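Local coordinates for protein CD180 antigen (Mus musculus, PDB 3T6Q) that probably cooperates with MD-1 and TLR4 in the innate immune response of B cells to bacterial lipopolysaccharide, leading to NF-kappa-B activation, at residues E36-S41 with S54-L59; I113-S118 with G137-S142; N185-D190 with S206-G211; A192-G197 with L216-G221; N459-G464 with C486-I491. One frame throughout, in Å; residues are numbered along the deposited sequence. Where two conformers were deposited one is given.

Interaction 1 (E36-S41 with S54-L59)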
# COMPACT_ATOMS: atom_id res chain seq x y z
N GLU A 36 -1.59 22.32 -24.21
CA GLU A 36 -1.65 20.90 -24.56
C GLU A 36 -0.89 19.98 -23.60
O GLU A 36 -1.29 18.83 -23.40
CB GLU A 36 -1.11 20.71 -25.97
CG GLU A 36 -2.01 21.35 -27.01
CD GLU A 36 -1.45 21.30 -28.41
OE1 GLU A 36 -0.36 20.72 -28.62
OE2 GLU A 36 -2.13 21.85 -29.31
N CYS A 37 0.18 20.47 -22.99
CA CYS A 37 1.00 19.64 -22.09
C CYS A 37 1.18 20.33 -20.75
O CYS A 37 1.90 21.33 -20.65
CB CYS A 37 2.36 19.31 -22.73
SG CYS A 37 2.27 18.56 -24.37
N LEU A 38 0.52 19.79 -19.72
CA LEU A 38 0.49 20.37 -18.39
C LEU A 38 1.17 19.43 -17.36
O LEU A 38 0.71 18.31 -17.12
CB LEU A 38 -0.97 20.65 -17.96
CG LEU A 38 -1.04 21.51 -16.67
CD1 LEU A 38 -0.24 22.80 -16.81
CD2 LEU A 38 -2.46 21.80 -16.22
N GLU A 39 2.27 19.91 -16.79
CA GLU A 39 3.03 19.17 -15.76
C GLU A 39 2.61 19.80 -14.46
O GLU A 39 3.03 20.92 -14.13
CB GLU A 39 4.53 19.39 -16.02
CG GLU A 39 4.85 19.17 -17.50
CD GLU A 39 6.31 19.36 -17.86
OE1 GLU A 39 7.08 19.86 -17.02
OE2 GLU A 39 6.68 19.02 -19.00
N PHE A 40 1.75 19.11 -13.74
CA PHE A 40 1.15 19.69 -12.56
C PHE A 40 1.54 18.93 -11.27
O PHE A 40 0.83 19.03 -10.27
CB PHE A 40 -0.38 19.72 -12.76
CG PHE A 40 -1.09 20.86 -12.05
CD1 PHE A 40 -1.83 20.64 -10.89
CD2 PHE A 40 -1.02 22.15 -12.55
CE1 PHE A 40 -2.47 21.70 -10.24
CE2 PHE A 40 -1.66 23.22 -11.91
CZ PHE A 40 -2.39 22.98 -10.75
N SER A 41 2.63 18.16 -11.32
CA SER A 41 2.99 17.32 -10.17
C SER A 41 3.29 18.13 -8.92
O SER A 41 3.73 19.27 -9.00
CB SER A 41 4.17 16.41 -10.47
OG SER A 41 5.30 17.15 -10.86
N SER A 54 -12.18 21.70 -16.80
CA SER A 54 -13.12 21.80 -17.94
C SER A 54 -12.76 22.84 -19.02
O SER A 54 -13.14 22.65 -20.17
CB SER A 54 -14.58 21.96 -17.49
OG SER A 54 -14.70 23.12 -16.70
N ARG A 55 -12.00 23.88 -18.70
CA ARG A 55 -11.63 24.82 -19.76
C ARG A 55 -10.42 24.41 -20.63
O ARG A 55 -10.23 24.94 -21.72
CB ARG A 55 -11.51 26.24 -19.23
CG ARG A 55 -10.27 26.50 -18.44
CD ARG A 55 -10.18 27.97 -18.12
NE ARG A 55 -8.99 28.24 -17.34
CZ ARG A 55 -7.82 28.52 -17.87
NH1 ARG A 55 -6.79 28.75 -17.07
NH2 ARG A 55 -7.68 28.59 -19.18
N LEU A 56 -9.62 23.44 -20.15
CA LEU A 56 -8.41 22.98 -20.86
C LEU A 56 -8.76 21.87 -21.87
O LEU A 56 -8.44 20.67 -21.70
CB LEU A 56 -7.31 22.55 -19.85
CG LEU A 56 -6.90 23.65 -18.88
CD1 LEU A 56 -5.74 23.19 -17.98
CD2 LEU A 56 -6.53 24.96 -19.58
N ILE A 57 -9.43 22.28 -22.94
CA ILE A 57 -10.04 21.34 -23.87
C ILE A 57 -8.99 20.65 -24.77
O ILE A 57 -9.26 19.59 -25.34
CB ILE A 57 -11.09 22.03 -24.77
CG1 ILE A 57 -10.47 23.23 -25.49
CG2 ILE A 57 -12.34 22.41 -23.95
CD1 ILE A 57 -11.37 23.82 -26.56
N ASN A 58 -7.82 21.28 -24.90
CA ASN A 58 -6.80 20.80 -25.82
C ASN A 58 -5.66 19.97 -25.17
O ASN A 58 -4.65 19.71 -25.83
CB ASN A 58 -6.19 21.98 -26.57
CG ASN A 58 -7.00 22.38 -27.82
OD1 ASN A 58 -8.07 21.86 -28.09
ND2 ASN A 58 -6.43 23.26 -28.61
N LEU A 59 -5.81 19.58 -23.89
CA LEU A 59 -4.76 18.79 -23.20
C LEU A 59 -4.53 17.48 -23.93
O LEU A 59 -5.50 16.75 -24.24
CB LEU A 59 -5.15 18.49 -21.74
CG LEU A 59 -5.13 19.66 -20.75
CD1 LEU A 59 -5.58 19.24 -19.36
CD2 LEU A 59 -3.77 20.36 -20.74
O HOH W 1 -3.91 23.71 -28.46
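Glu36 and Leu38 meet the turn Leu56-Leu59, a pairing that illustrates how a leucine-rich repeat closes on itself: the first strand of the coil is touched by the loop that returns toward the next one. At Glu36 the contact is polar but without a direct hydrogen bond. CG packs on the carbonyl of the turn, 3.3 Å from Asn58 O, and the chain continues extended from there (chi2 174°). Water 1 completes the link, donating to Glu36 OE2 (2.7 Å) and accepting from Asn58 ND2 (2.6 Å). On the backbone, Leu59 CA makes a C-H...O contact of 3.5 Å with Glu36 O. Leu38 has CG anti to the backbone N (chi1 -169°), and its CD2 methyl meets Leu56 CD1 at 4.0 Å, the two side chains crossing at about a right angle. Its CB rests against Leu59 CD2, also at 4.0 Å, so two leucines of the turn receive one leucine of the strand. Strand 37-39 lies between strands 16-18 and 61-63, and Leu38 reaches both neighbours, touching Tyr17 on one and Leu62 on the other.

Interaction 2 (I113-S118 with G137-S142)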
# COMPACT_ATOMS: atom_id res chain seq x y z
N ILE A 113 0.35 4.34 -10.68
CA ILE A 113 1.37 3.72 -9.82
C ILE A 113 1.19 4.19 -8.35
O ILE A 113 0.98 5.37 -8.08
CB ILE A 113 2.79 4.04 -10.40
CG1 ILE A 113 3.00 3.32 -11.74
CG2 ILE A 113 3.92 3.69 -9.41
CD1 ILE A 113 4.12 3.91 -12.61
N GLN A 114 1.34 3.26 -7.41
CA GLN A 114 1.35 3.61 -5.99
C GLN A 114 0.19 4.57 -5.69
O GLN A 114 0.36 5.69 -5.16
CB GLN A 114 2.69 4.20 -5.51
CG GLN A 114 2.86 4.06 -3.99
CD GLN A 114 4.18 4.63 -3.49
OE1 GLN A 114 4.40 5.83 -3.56
NE2 GLN A 114 5.05 3.76 -2.96
N THR A 115 -1.01 4.09 -6.01
CA THR A 115 -2.26 4.78 -5.69
C THR A 115 -3.02 4.04 -4.58
O THR A 115 -4.19 4.35 -4.31
CB THR A 115 -3.15 4.89 -6.94
OG1 THR A 115 -3.20 3.60 -7.56
CG2 THR A 115 -2.53 5.92 -7.91
N GLY A 116 -2.41 3.02 -3.99
CA GLY A 116 -3.04 2.29 -2.90
C GLY A 116 -4.07 1.25 -3.29
O GLY A 116 -4.74 0.68 -2.41
N ILE A 117 -4.25 1.00 -4.59
CA ILE A 117 -5.38 0.19 -5.03
C ILE A 117 -5.10 -1.30 -4.87
O ILE A 117 -3.95 -1.74 -4.96
CB ILE A 117 -5.79 0.51 -6.50
CG1 ILE A 117 -4.68 0.09 -7.46
CG2 ILE A 117 -6.10 2.01 -6.61
CD1 ILE A 117 -5.13 0.06 -8.95
N SER A 118 -6.13 -2.09 -4.64
CA SER A 118 -5.89 -3.52 -4.50
C SER A 118 -6.49 -4.31 -5.66
O SER A 118 -6.37 -5.53 -5.70
CB SER A 118 -6.44 -4.00 -3.17
OG SER A 118 -7.82 -3.69 -3.11
N GLY A 137 1.97 -0.29 -11.11
CA GLY A 137 3.07 -0.70 -10.15
C GLY A 137 2.88 -0.21 -8.71
O GLY A 137 2.20 0.80 -8.48
N SER A 138 3.52 -0.89 -7.76
CA SER A 138 3.64 -0.40 -6.36
C SER A 138 2.28 -0.23 -5.66
O SER A 138 2.11 0.64 -4.80
CB SER A 138 4.43 0.91 -6.28
OG SER A 138 5.68 0.74 -6.95
N ASN A 139 1.37 -1.16 -5.95
CA ASN A 139 0.04 -1.21 -5.37
C ASN A 139 -0.16 -2.45 -4.51
O ASN A 139 0.84 -3.02 -4.05
CB ASN A 139 -1.01 -1.09 -6.50
CG ASN A 139 -1.11 0.33 -7.01
OD1 ASN A 139 -1.14 1.29 -6.21
ND2 ASN A 139 -1.12 0.49 -8.31
N HIS A 140 -1.41 -2.88 -4.27
CA HIS A 140 -1.68 -4.08 -3.47
C HIS A 140 -2.31 -5.15 -4.35
O HIS A 140 -3.06 -6.02 -3.87
CB HIS A 140 -2.67 -3.81 -2.30
CG HIS A 140 -2.18 -2.82 -1.26
ND1 HIS A 140 -1.43 -3.19 -0.19
CD2 HIS A 140 -2.40 -1.44 -1.12
CE1 HIS A 140 -1.16 -2.11 0.57
NE2 HIS A 140 -1.75 -1.04 0.00
N ILE A 141 -2.07 -5.06 -5.64
CA ILE A 141 -2.79 -5.91 -6.61
C ILE A 141 -2.25 -7.34 -6.48
O ILE A 141 -1.02 -7.56 -6.38
CB ILE A 141 -2.56 -5.36 -8.05
CG1 ILE A 141 -3.27 -4.01 -8.21
CG2 ILE A 141 -3.08 -6.31 -9.13
CD1 ILE A 141 -2.90 -3.22 -9.47
N SER A 142 -3.14 -8.33 -6.51
CA SER A 142 -2.63 -9.70 -6.38
C SER A 142 -3.06 -10.60 -7.53
O SER A 142 -2.81 -11.78 -7.50
CB SER A 142 -3.07 -10.33 -5.07
OG SER A 142 -4.48 -10.30 -5.00
O HOH W 2 4.18 0.89 -2.61
O HOH W 3 0.14 1.62 -3.15
O HOH W 4 -5.92 -7.80 -7.40
O HOH W 5 -5.20 -7.69 -3.94
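Asn139 holds the loop Thr115-Ile117 of the preceding coil, a worked example of the asparagine position in the leucine-rich repeat, where a buried amide satisfies backbone groups that no strand pairing reaches. The tight part of the contact is centred on this amide. Asn139 CG is anti to the carbonyl carbon (chi1 -75°), which carries the amide to the loop. Its OD1 accepts from Thr115 N at 2.8 Å, the donor lying in the carbonyl plane on a lone pair, and more weakly from Gly116 N. ND2 donates to Phe112 O. Thr115 fills the equivalent position one coil earlier, and its own OG1 is also bonded to Phe112 O. Backbone bonds flank Asn139 in sequence and tie the two coils: Gln114 N to Gly137 O is 2.8 Å, and His140 N to Ile117 O is 2.9 Å. Ile117 CG1 packs against the amide carbon, 3.6 Å from Asn139 CG, and its CD1 lies beside that of Ile141, the two side chains pointing the same way.

The solvent side is looser. Waters 2 and 3 both donate to Ser138 O, water 4 joins Ser118 O to Ser142 N, and water 5 joins Ser118 O and His140 O to Ser142 OG. Gln114 OE1 and Ser138 OG find partners on the chain of another protein, and the His140 ring stacks on His140 of the second subunit, so these three residues also take part in the assembly. That ring is placed edge-on to the first loop, its CD2 standing 3.4 Å from Gly116 O.

Interaction 3 (N185-D190 with S206-G211); sequences NLNGND and SLNFGG
Two Asx turns, built on Asn185 and Asn208, lie side by side where one coil leaves its strand next to the following one. In each, OD1 accepts from the backbone N two residues on: Asn187 N to Asn185 OD1 is 2.9 Å, with the donor 36° above the carbonyl plane, and Gly210 N to Asn208 OD1 is 2.8 Å. Both asparagines carry CG anti to the backbone N and point the same way. Their amide planes are 43° apart, and Asn185 OD1 sits 3.3 Å from Asn208 CB. This is the repeating register of the leucine-rich repeat solenoid: Asn185 and Asn208 form a parallel bridge, and Leu186 and Phe209 occupy equivalent inward positions. Leu186 N donates to Asn208 O at 2.7 Å, in the carbonyl plane. Further on, the type II turn Leu186-Asn189 brings Gly188 N to Gly210 O, 2.9 Å away and nearly straight at 169°. On the inner side Leu186 CD1 approaches Phe209 CE1 at 3.6 Å, the two side chains lying alongside each other, and both also touch Leu168. The turn is held from the preceding coil as well, since Asn189 ND2 donates to Phe160 O and its OD1 accepts from Ile165 N.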
# COMPACT_ATOMS: atom_id res chain seq x y z
N ASN A 185 4.98 -6.69 -17.47
CA ASN A 185 6.07 -6.56 -16.49
C ASN A 185 5.61 -7.04 -15.12
O ASN A 185 4.73 -6.42 -14.48
CB ASN A 185 6.56 -5.10 -16.43
CG ASN A 185 7.77 -4.94 -15.49
OD1 ASN A 185 8.29 -5.93 -14.97
ND2 ASN A 185 8.15 -3.70 -15.21
N LEU A 186 6.18 -8.16 -14.66
CA LEU A 186 5.94 -8.66 -13.30
C LEU A 186 7.17 -8.56 -12.37
O LEU A 186 7.24 -9.24 -11.34
CB LEU A 186 5.43 -10.10 -13.31
CG LEU A 186 4.01 -10.20 -13.89
CD1 LEU A 186 3.69 -11.63 -14.34
CD2 LEU A 186 3.01 -9.73 -12.82
N ASN A 187 8.12 -7.70 -12.74
CA ASN A 187 9.29 -7.40 -11.88
C ASN A 187 8.85 -7.13 -10.45
O ASN A 187 7.95 -6.34 -10.24
CB ASN A 187 10.01 -6.15 -12.44
CG ASN A 187 11.27 -5.77 -11.65
OD1 ASN A 187 11.79 -6.56 -10.86
ND2 ASN A 187 11.76 -4.56 -11.87
N GLY A 188 9.46 -7.79 -9.47
CA GLY A 188 9.16 -7.48 -8.07
C GLY A 188 7.84 -8.09 -7.62
O GLY A 188 7.21 -7.58 -6.70
N ASN A 189 7.39 -9.16 -8.29
CA ASN A 189 6.29 -9.97 -7.78
C ASN A 189 6.82 -11.39 -7.57
O ASN A 189 7.35 -12.01 -8.50
CB ASN A 189 5.14 -10.03 -8.81
CG ASN A 189 4.38 -8.71 -8.92
OD1 ASN A 189 3.41 -8.49 -8.19
ND2 ASN A 189 4.85 -7.81 -9.75
N ASP A 190 6.62 -11.93 -6.40
CA ASP A 190 7.17 -13.24 -6.13
C ASP A 190 6.20 -14.34 -6.59
O ASP A 190 5.29 -14.74 -5.86
CB ASP A 190 7.56 -13.40 -4.66
CG ASP A 190 8.38 -14.66 -4.41
OD1 ASP A 190 9.13 -15.12 -5.34
OD2 ASP A 190 8.26 -15.19 -3.29
N SER A 206 7.55 -8.90 -24.44
CA SER A 206 8.47 -8.97 -23.26
C SER A 206 7.73 -9.56 -22.10
O SER A 206 6.54 -9.31 -21.95
CB SER A 206 8.97 -7.58 -22.81
OG SER A 206 9.80 -7.02 -23.78
N LEU A 207 8.41 -10.36 -21.30
CA LEU A 207 7.85 -10.81 -20.04
C LEU A 207 8.99 -10.56 -19.07
O LEU A 207 10.11 -11.03 -19.31
CB LEU A 207 7.58 -12.32 -20.04
CG LEU A 207 6.26 -12.90 -20.54
CD1 LEU A 207 6.26 -14.41 -20.38
CD2 LEU A 207 5.11 -12.25 -19.79
N ASN A 208 8.70 -9.84 -18.00
CA ASN A 208 9.74 -9.53 -16.98
C ASN A 208 9.30 -10.16 -15.65
O ASN A 208 8.21 -9.83 -15.16
CB ASN A 208 9.93 -7.98 -16.94
CG ASN A 208 11.06 -7.55 -16.01
OD1 ASN A 208 11.21 -8.09 -14.92
ND2 ASN A 208 11.86 -6.57 -16.44
N PHE A 209 10.11 -11.07 -15.09
CA PHE A 209 9.87 -11.59 -13.75
C PHE A 209 11.06 -11.24 -12.84
O PHE A 209 11.50 -12.07 -12.02
CB PHE A 209 9.72 -13.13 -13.75
CG PHE A 209 8.50 -13.63 -14.50
CD1 PHE A 209 7.26 -13.75 -13.86
CD2 PHE A 209 8.60 -13.99 -15.85
CE1 PHE A 209 6.14 -14.25 -14.54
CE2 PHE A 209 7.50 -14.48 -16.54
CZ PHE A 209 6.27 -14.60 -15.89
N GLY A 210 11.61 -10.04 -13.02
CA GLY A 210 12.76 -9.58 -12.24
C GLY A 210 12.71 -9.85 -10.74
O GLY A 210 11.68 -9.59 -10.07
N GLY A 211 13.80 -10.39 -10.21
CA GLY A 211 13.88 -10.66 -8.78
C GLY A 211 13.22 -11.93 -8.30
O GLY A 211 13.24 -12.20 -7.08

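Interaction 4 (A192-G197 with L216-G221); sequences AGIEPG and LVIFKG
Ile194, in the short strand 193-194, passes the end of helix 215-221 with its CA 5.0 Å from Gly221 CA, while Gly193 lies abreast of Val217 one helical turn earlier. No hydrogen bond joins the two segments; the strand spends its backbone on strand 167-168, and the helix bonds within itself, as in Gly221 N to Val217 O. The junction therefore illustrates van der Waals packing. Ile194 does most of it. With CG2 anti to the backbone N and CG1 beside it (chi1 -64°), both branches lie against Gly221: CB sits 3.7 Å from Gly221 CA, and CG2 is 3.6 Å from Gly221 O. The other branch runs on extended (chi2 177°), bringing CD1 to 3.9 Å from the same CA and loosely toward Ile218 CD1, 4.4 Å away. Since Gly221 has no side chain, the isoleucine meets bare helix backbone. Val217 covers the other end, with CG1 4.0 Å from Gly193 CA and both its methyls 3.8 Å from Ala192 O.

In this leucine-rich repeat solenoid the contact joins the return side of one coil to the helix that takes the corresponding place in the next. Ile218 continues inward to touch Phe209 and Thr212, whereas Ala192, at the margin, packs on His166 of the second subunit. The chemistry is van der Waals contact of methyl groups with backbone, including the carbonyl oxygens of Ala192 and Gly221, so the contact sets no directional bond between the segments.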
# COMPACT_ATOMS: atom_id res chain seq x y z
N ALA A 192 4.99 -17.77 -7.10
CA ALA A 192 5.19 -19.10 -6.52
C ALA A 192 4.53 -20.23 -7.30
O ALA A 192 4.90 -21.37 -7.12
CB ALA A 192 4.76 -19.14 -5.05
N GLY A 193 3.61 -19.92 -8.22
CA GLY A 193 3.02 -20.99 -9.05
C GLY A 193 2.41 -20.43 -10.30
O GLY A 193 1.98 -19.28 -10.33
N ILE A 194 2.36 -21.25 -11.34
CA ILE A 194 1.70 -20.93 -12.60
C ILE A 194 0.86 -22.18 -12.96
O ILE A 194 1.35 -23.31 -12.90
CB ILE A 194 2.72 -20.62 -13.72
CG1 ILE A 194 3.54 -19.35 -13.36
CG2 ILE A 194 2.01 -20.41 -15.07
CD1 ILE A 194 4.63 -19.01 -14.36
N GLU A 195 -0.41 -21.97 -13.27
CA GLU A 195 -1.32 -23.09 -13.54
C GLU A 195 -0.87 -23.78 -14.81
O GLU A 195 -0.69 -23.11 -15.81
CB GLU A 195 -2.74 -22.58 -13.71
CG GLU A 195 -3.78 -23.71 -13.59
CD GLU A 195 -5.22 -23.27 -13.73
OE1 GLU A 195 -6.09 -24.17 -13.71
OE2 GLU A 195 -5.52 -22.06 -13.88
N PRO A 196 -0.65 -25.12 -14.78
CA PRO A 196 -0.29 -25.82 -16.00
C PRO A 196 -1.28 -25.51 -17.11
O PRO A 196 -2.48 -25.51 -16.88
CB PRO A 196 -0.40 -27.30 -15.59
CG PRO A 196 0.04 -27.27 -14.16
CD PRO A 196 -0.64 -26.03 -13.62
N GLY A 197 -0.77 -25.16 -18.28
CA GLY A 197 -1.64 -24.84 -19.40
C GLY A 197 -1.92 -23.37 -19.56
O GLY A 197 -2.42 -22.96 -20.63
N LEU A 216 12.80 -22.16 -11.45
CA LEU A 216 12.32 -23.48 -11.91
C LEU A 216 10.82 -23.37 -12.22
O LEU A 216 10.38 -23.81 -13.29
CB LEU A 216 12.56 -24.54 -10.83
CG LEU A 216 12.90 -26.02 -11.07
CD1 LEU A 216 12.46 -26.82 -9.84
CD2 LEU A 216 12.20 -26.56 -12.28
N VAL A 217 10.07 -22.74 -11.30
CA VAL A 217 8.63 -22.52 -11.42
C VAL A 217 8.27 -21.72 -12.66
O VAL A 217 7.30 -22.06 -13.34
CB VAL A 217 8.03 -21.84 -10.15
CG1 VAL A 217 6.74 -21.07 -10.45
CG2 VAL A 217 7.79 -22.87 -9.07
N ILE A 218 9.06 -20.67 -12.94
CA ILE A 218 8.80 -19.81 -14.09
C ILE A 218 8.99 -20.58 -15.41
O ILE A 218 8.13 -20.53 -16.29
CB ILE A 218 9.75 -18.55 -14.10
CG1 ILE A 218 9.58 -17.65 -12.87
CG2 ILE A 218 9.54 -17.71 -15.36
CD1 ILE A 218 8.17 -17.14 -12.58
N PHE A 219 10.15 -21.21 -15.58
CA PHE A 219 10.41 -21.95 -16.82
C PHE A 219 9.36 -23.05 -17.05
O PHE A 219 8.83 -23.18 -18.14
CB PHE A 219 11.83 -22.55 -16.84
CG PHE A 219 12.94 -21.50 -16.99
CD1 PHE A 219 13.06 -20.76 -18.15
CD2 PHE A 219 13.83 -21.27 -15.94
CE1 PHE A 219 14.05 -19.78 -18.28
CE2 PHE A 219 14.82 -20.30 -16.06
CZ PHE A 219 14.94 -19.58 -17.23
N LYS A 220 9.06 -23.82 -16.01
CA LYS A 220 8.02 -24.82 -16.14
C LYS A 220 6.63 -24.22 -16.50
O LYS A 220 5.94 -24.70 -17.41
CB LYS A 220 7.98 -25.70 -14.89
CG LYS A 220 6.83 -26.71 -14.84
CD LYS A 220 6.83 -27.40 -13.48
CE LYS A 220 8.19 -28.05 -13.21
NZ LYS A 220 8.13 -28.95 -12.02
N GLY A 221 6.26 -23.13 -15.83
CA GLY A 221 4.98 -22.47 -16.05
C GLY A 221 4.85 -21.85 -17.42
O GLY A 221 3.76 -21.77 -17.95

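Interaction 5 (N459-G464 with C486-I491)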
# COMPACT_ATOMS: atom_id res chain seq x y z
N ASN A 459 42.71 16.23 -25.92
CA ASN A 459 44.06 15.91 -26.39
C ASN A 459 44.87 17.22 -26.44
O ASN A 459 44.40 18.23 -25.90
CB ASN A 459 44.03 15.22 -27.74
CG ASN A 459 43.46 13.81 -27.65
OD1 ASN A 459 44.20 12.86 -27.50
ND2 ASN A 459 42.14 13.70 -27.66
N HIS A 460 46.04 17.22 -27.10
CA HIS A 460 46.93 18.41 -27.07
C HIS A 460 47.77 18.64 -28.30
O HIS A 460 48.07 17.71 -29.08
CB HIS A 460 47.86 18.36 -25.86
CG HIS A 460 48.95 17.32 -25.98
ND1 HIS A 460 50.21 17.63 -26.39
CD2 HIS A 460 48.94 15.94 -25.74
CE1 HIS A 460 50.96 16.51 -26.42
NE2 HIS A 460 50.19 15.48 -26.01
N PHE A 461 48.16 19.91 -28.46
CA PHE A 461 49.08 20.29 -29.50
C PHE A 461 50.28 20.94 -28.81
O PHE A 461 50.11 21.58 -27.76
CB PHE A 461 48.44 21.30 -30.46
CG PHE A 461 47.39 20.71 -31.37
CD1 PHE A 461 47.69 20.40 -32.69
CD2 PHE A 461 46.10 20.49 -30.91
CE1 PHE A 461 46.71 19.87 -33.53
CE2 PHE A 461 45.12 19.96 -31.73
CZ PHE A 461 45.43 19.64 -33.04
N PRO A 462 51.48 20.79 -29.40
CA PRO A 462 52.65 21.43 -28.80
C PRO A 462 52.38 22.94 -28.61
O PRO A 462 51.99 23.61 -29.56
CB PRO A 462 53.76 21.20 -29.84
CG PRO A 462 53.31 20.00 -30.61
CD PRO A 462 51.81 20.07 -30.65
N LYS A 463 52.54 23.42 -27.37
CA LYS A 463 52.36 24.86 -27.04
C LYS A 463 50.96 25.44 -27.29
O LYS A 463 50.82 26.66 -27.51
CB LYS A 463 53.39 25.72 -27.79
CG LYS A 463 54.83 25.27 -27.63
CD LYS A 463 55.22 25.23 -26.17
CE LYS A 463 56.67 25.63 -26.02
NZ LYS A 463 57.11 25.25 -24.66
N GLY A 464 49.94 24.58 -27.29
CA GLY A 464 48.53 24.99 -27.51
C GLY A 464 48.27 25.60 -28.87
O GLY A 464 47.33 26.37 -29.04
N CYS A 486 40.96 21.20 -25.32
CA CYS A 486 42.26 20.81 -25.83
C CYS A 486 43.38 21.80 -25.42
O CYS A 486 44.45 21.80 -26.04
CB CYS A 486 42.21 20.65 -27.36
SG CYS A 486 41.38 19.08 -27.81
N ASP A 487 43.07 22.69 -24.48
CA ASP A 487 44.03 23.71 -23.96
C ASP A 487 44.56 24.60 -25.09
O ASP A 487 45.76 24.91 -25.11
CB ASP A 487 45.20 22.96 -23.30
CG ASP A 487 46.13 23.86 -22.51
OD1 ASP A 487 47.36 23.62 -22.61
OD2 ASP A 487 45.63 24.78 -21.82
N LEU A 488 43.71 24.91 -26.08
CA LEU A 488 44.17 25.57 -27.29
C LEU A 488 44.27 27.07 -27.08
O LEU A 488 43.32 27.70 -26.60
CB LEU A 488 43.22 25.28 -28.48
CG LEU A 488 43.29 23.86 -29.05
CD1 LEU A 488 42.25 23.74 -30.16
CD2 LEU A 488 44.70 23.53 -29.55
N SER A 489 45.40 27.63 -27.48
CA SER A 489 45.57 29.09 -27.54
C SER A 489 45.31 29.66 -28.92
O SER A 489 44.83 30.78 -29.06
CB SER A 489 46.99 29.49 -27.13
OG SER A 489 47.13 29.32 -25.73
N SER A 490 45.66 28.88 -29.95
CA SER A 490 45.61 29.41 -31.32
C SER A 490 45.51 28.30 -32.32
O SER A 490 45.93 27.17 -32.05
CB SER A 490 46.89 30.24 -31.64
OG SER A 490 48.06 29.54 -31.20
N ILE A 491 45.03 28.65 -33.50
CA ILE A 491 44.88 27.74 -34.62
C ILE A 491 45.36 28.52 -35.83
O ILE A 491 44.83 29.60 -36.13
CB ILE A 491 43.39 27.29 -34.80
CG1 ILE A 491 42.84 26.67 -33.50
CG2 ILE A 491 43.24 26.32 -36.00
CD1 ILE A 491 41.42 26.16 -33.61
O HOH W 6 47.05 22.00 -26.96
O HOH W 7 48.77 22.37 -24.83
O HOH W 8 49.86 28.91 -25.78
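Gly464 O is gripped by two consecutive backbone amides of the next coil. Ser489 N donates at 2.8 Å, in the carbonyl plane on a lone pair, and Ser490 N at 3.1 Å, approaching nearly in line with the C=O bond. The carbonyl is presented by a turn in which Gly464 N donates back to Phe461 O at 3.0 Å. Gly464 has a positive phi of 63° and, having no side chain, brings its CA to 3.7 Å from Asp487 O.

The two loops are equivalent parts of successive leucine-rich repeats. Asn459 stands at the repeat's asparagine position, its amide bonded to Leu437 N, Leu432 O and Leu456 O, and Cys486 takes that position one coil later. There Cys486 CA makes a C-H...O contact of 3.4 Å with Asn459 O. Deeper in, Phe461, its CG anti to the carbonyl carbon (chi1 -72°), touches Leu488 CD2 through CD2 at 3.6 Å, the side chains crossing at a slant, and both also rest on Ile466. Water 6 accepts from Phe461 N and lies 2.8 Å from Cys486 O, while water 8 joins Lys463 O to Ser489 OG, which has Arg511 NH2 as a further partner. Direct hydrogen bonding between the two segments thus falls on one carbonyl, whose acceptor capacity is used where strands 465-466 and 490-491 begin to pair; the remainder is C-H...O contact, apolar packing and water.

In the fold
All five contacts join parts of the same solenoid, yet their chemistry follows their place in it. Interactions 1 and 3 are buried and reach the strand series of the coils, but interaction 1 relies on leucines and a water where interaction 3 has direct backbone bonds. Interactions 2 and 5 are partly buried loop pairs with bridging waters, differing in whether an asparagine amide or a glycine carbonyl gathers the donors. Interaction 4 lies at the surface and is held by van der Waals contact, with no hydrogen bond across it. It touches interaction 3, where Phe209 CD1 meets Ile218 CD1 at 3.7 Å, while the centre of interaction 5 is about 64 Å from its own.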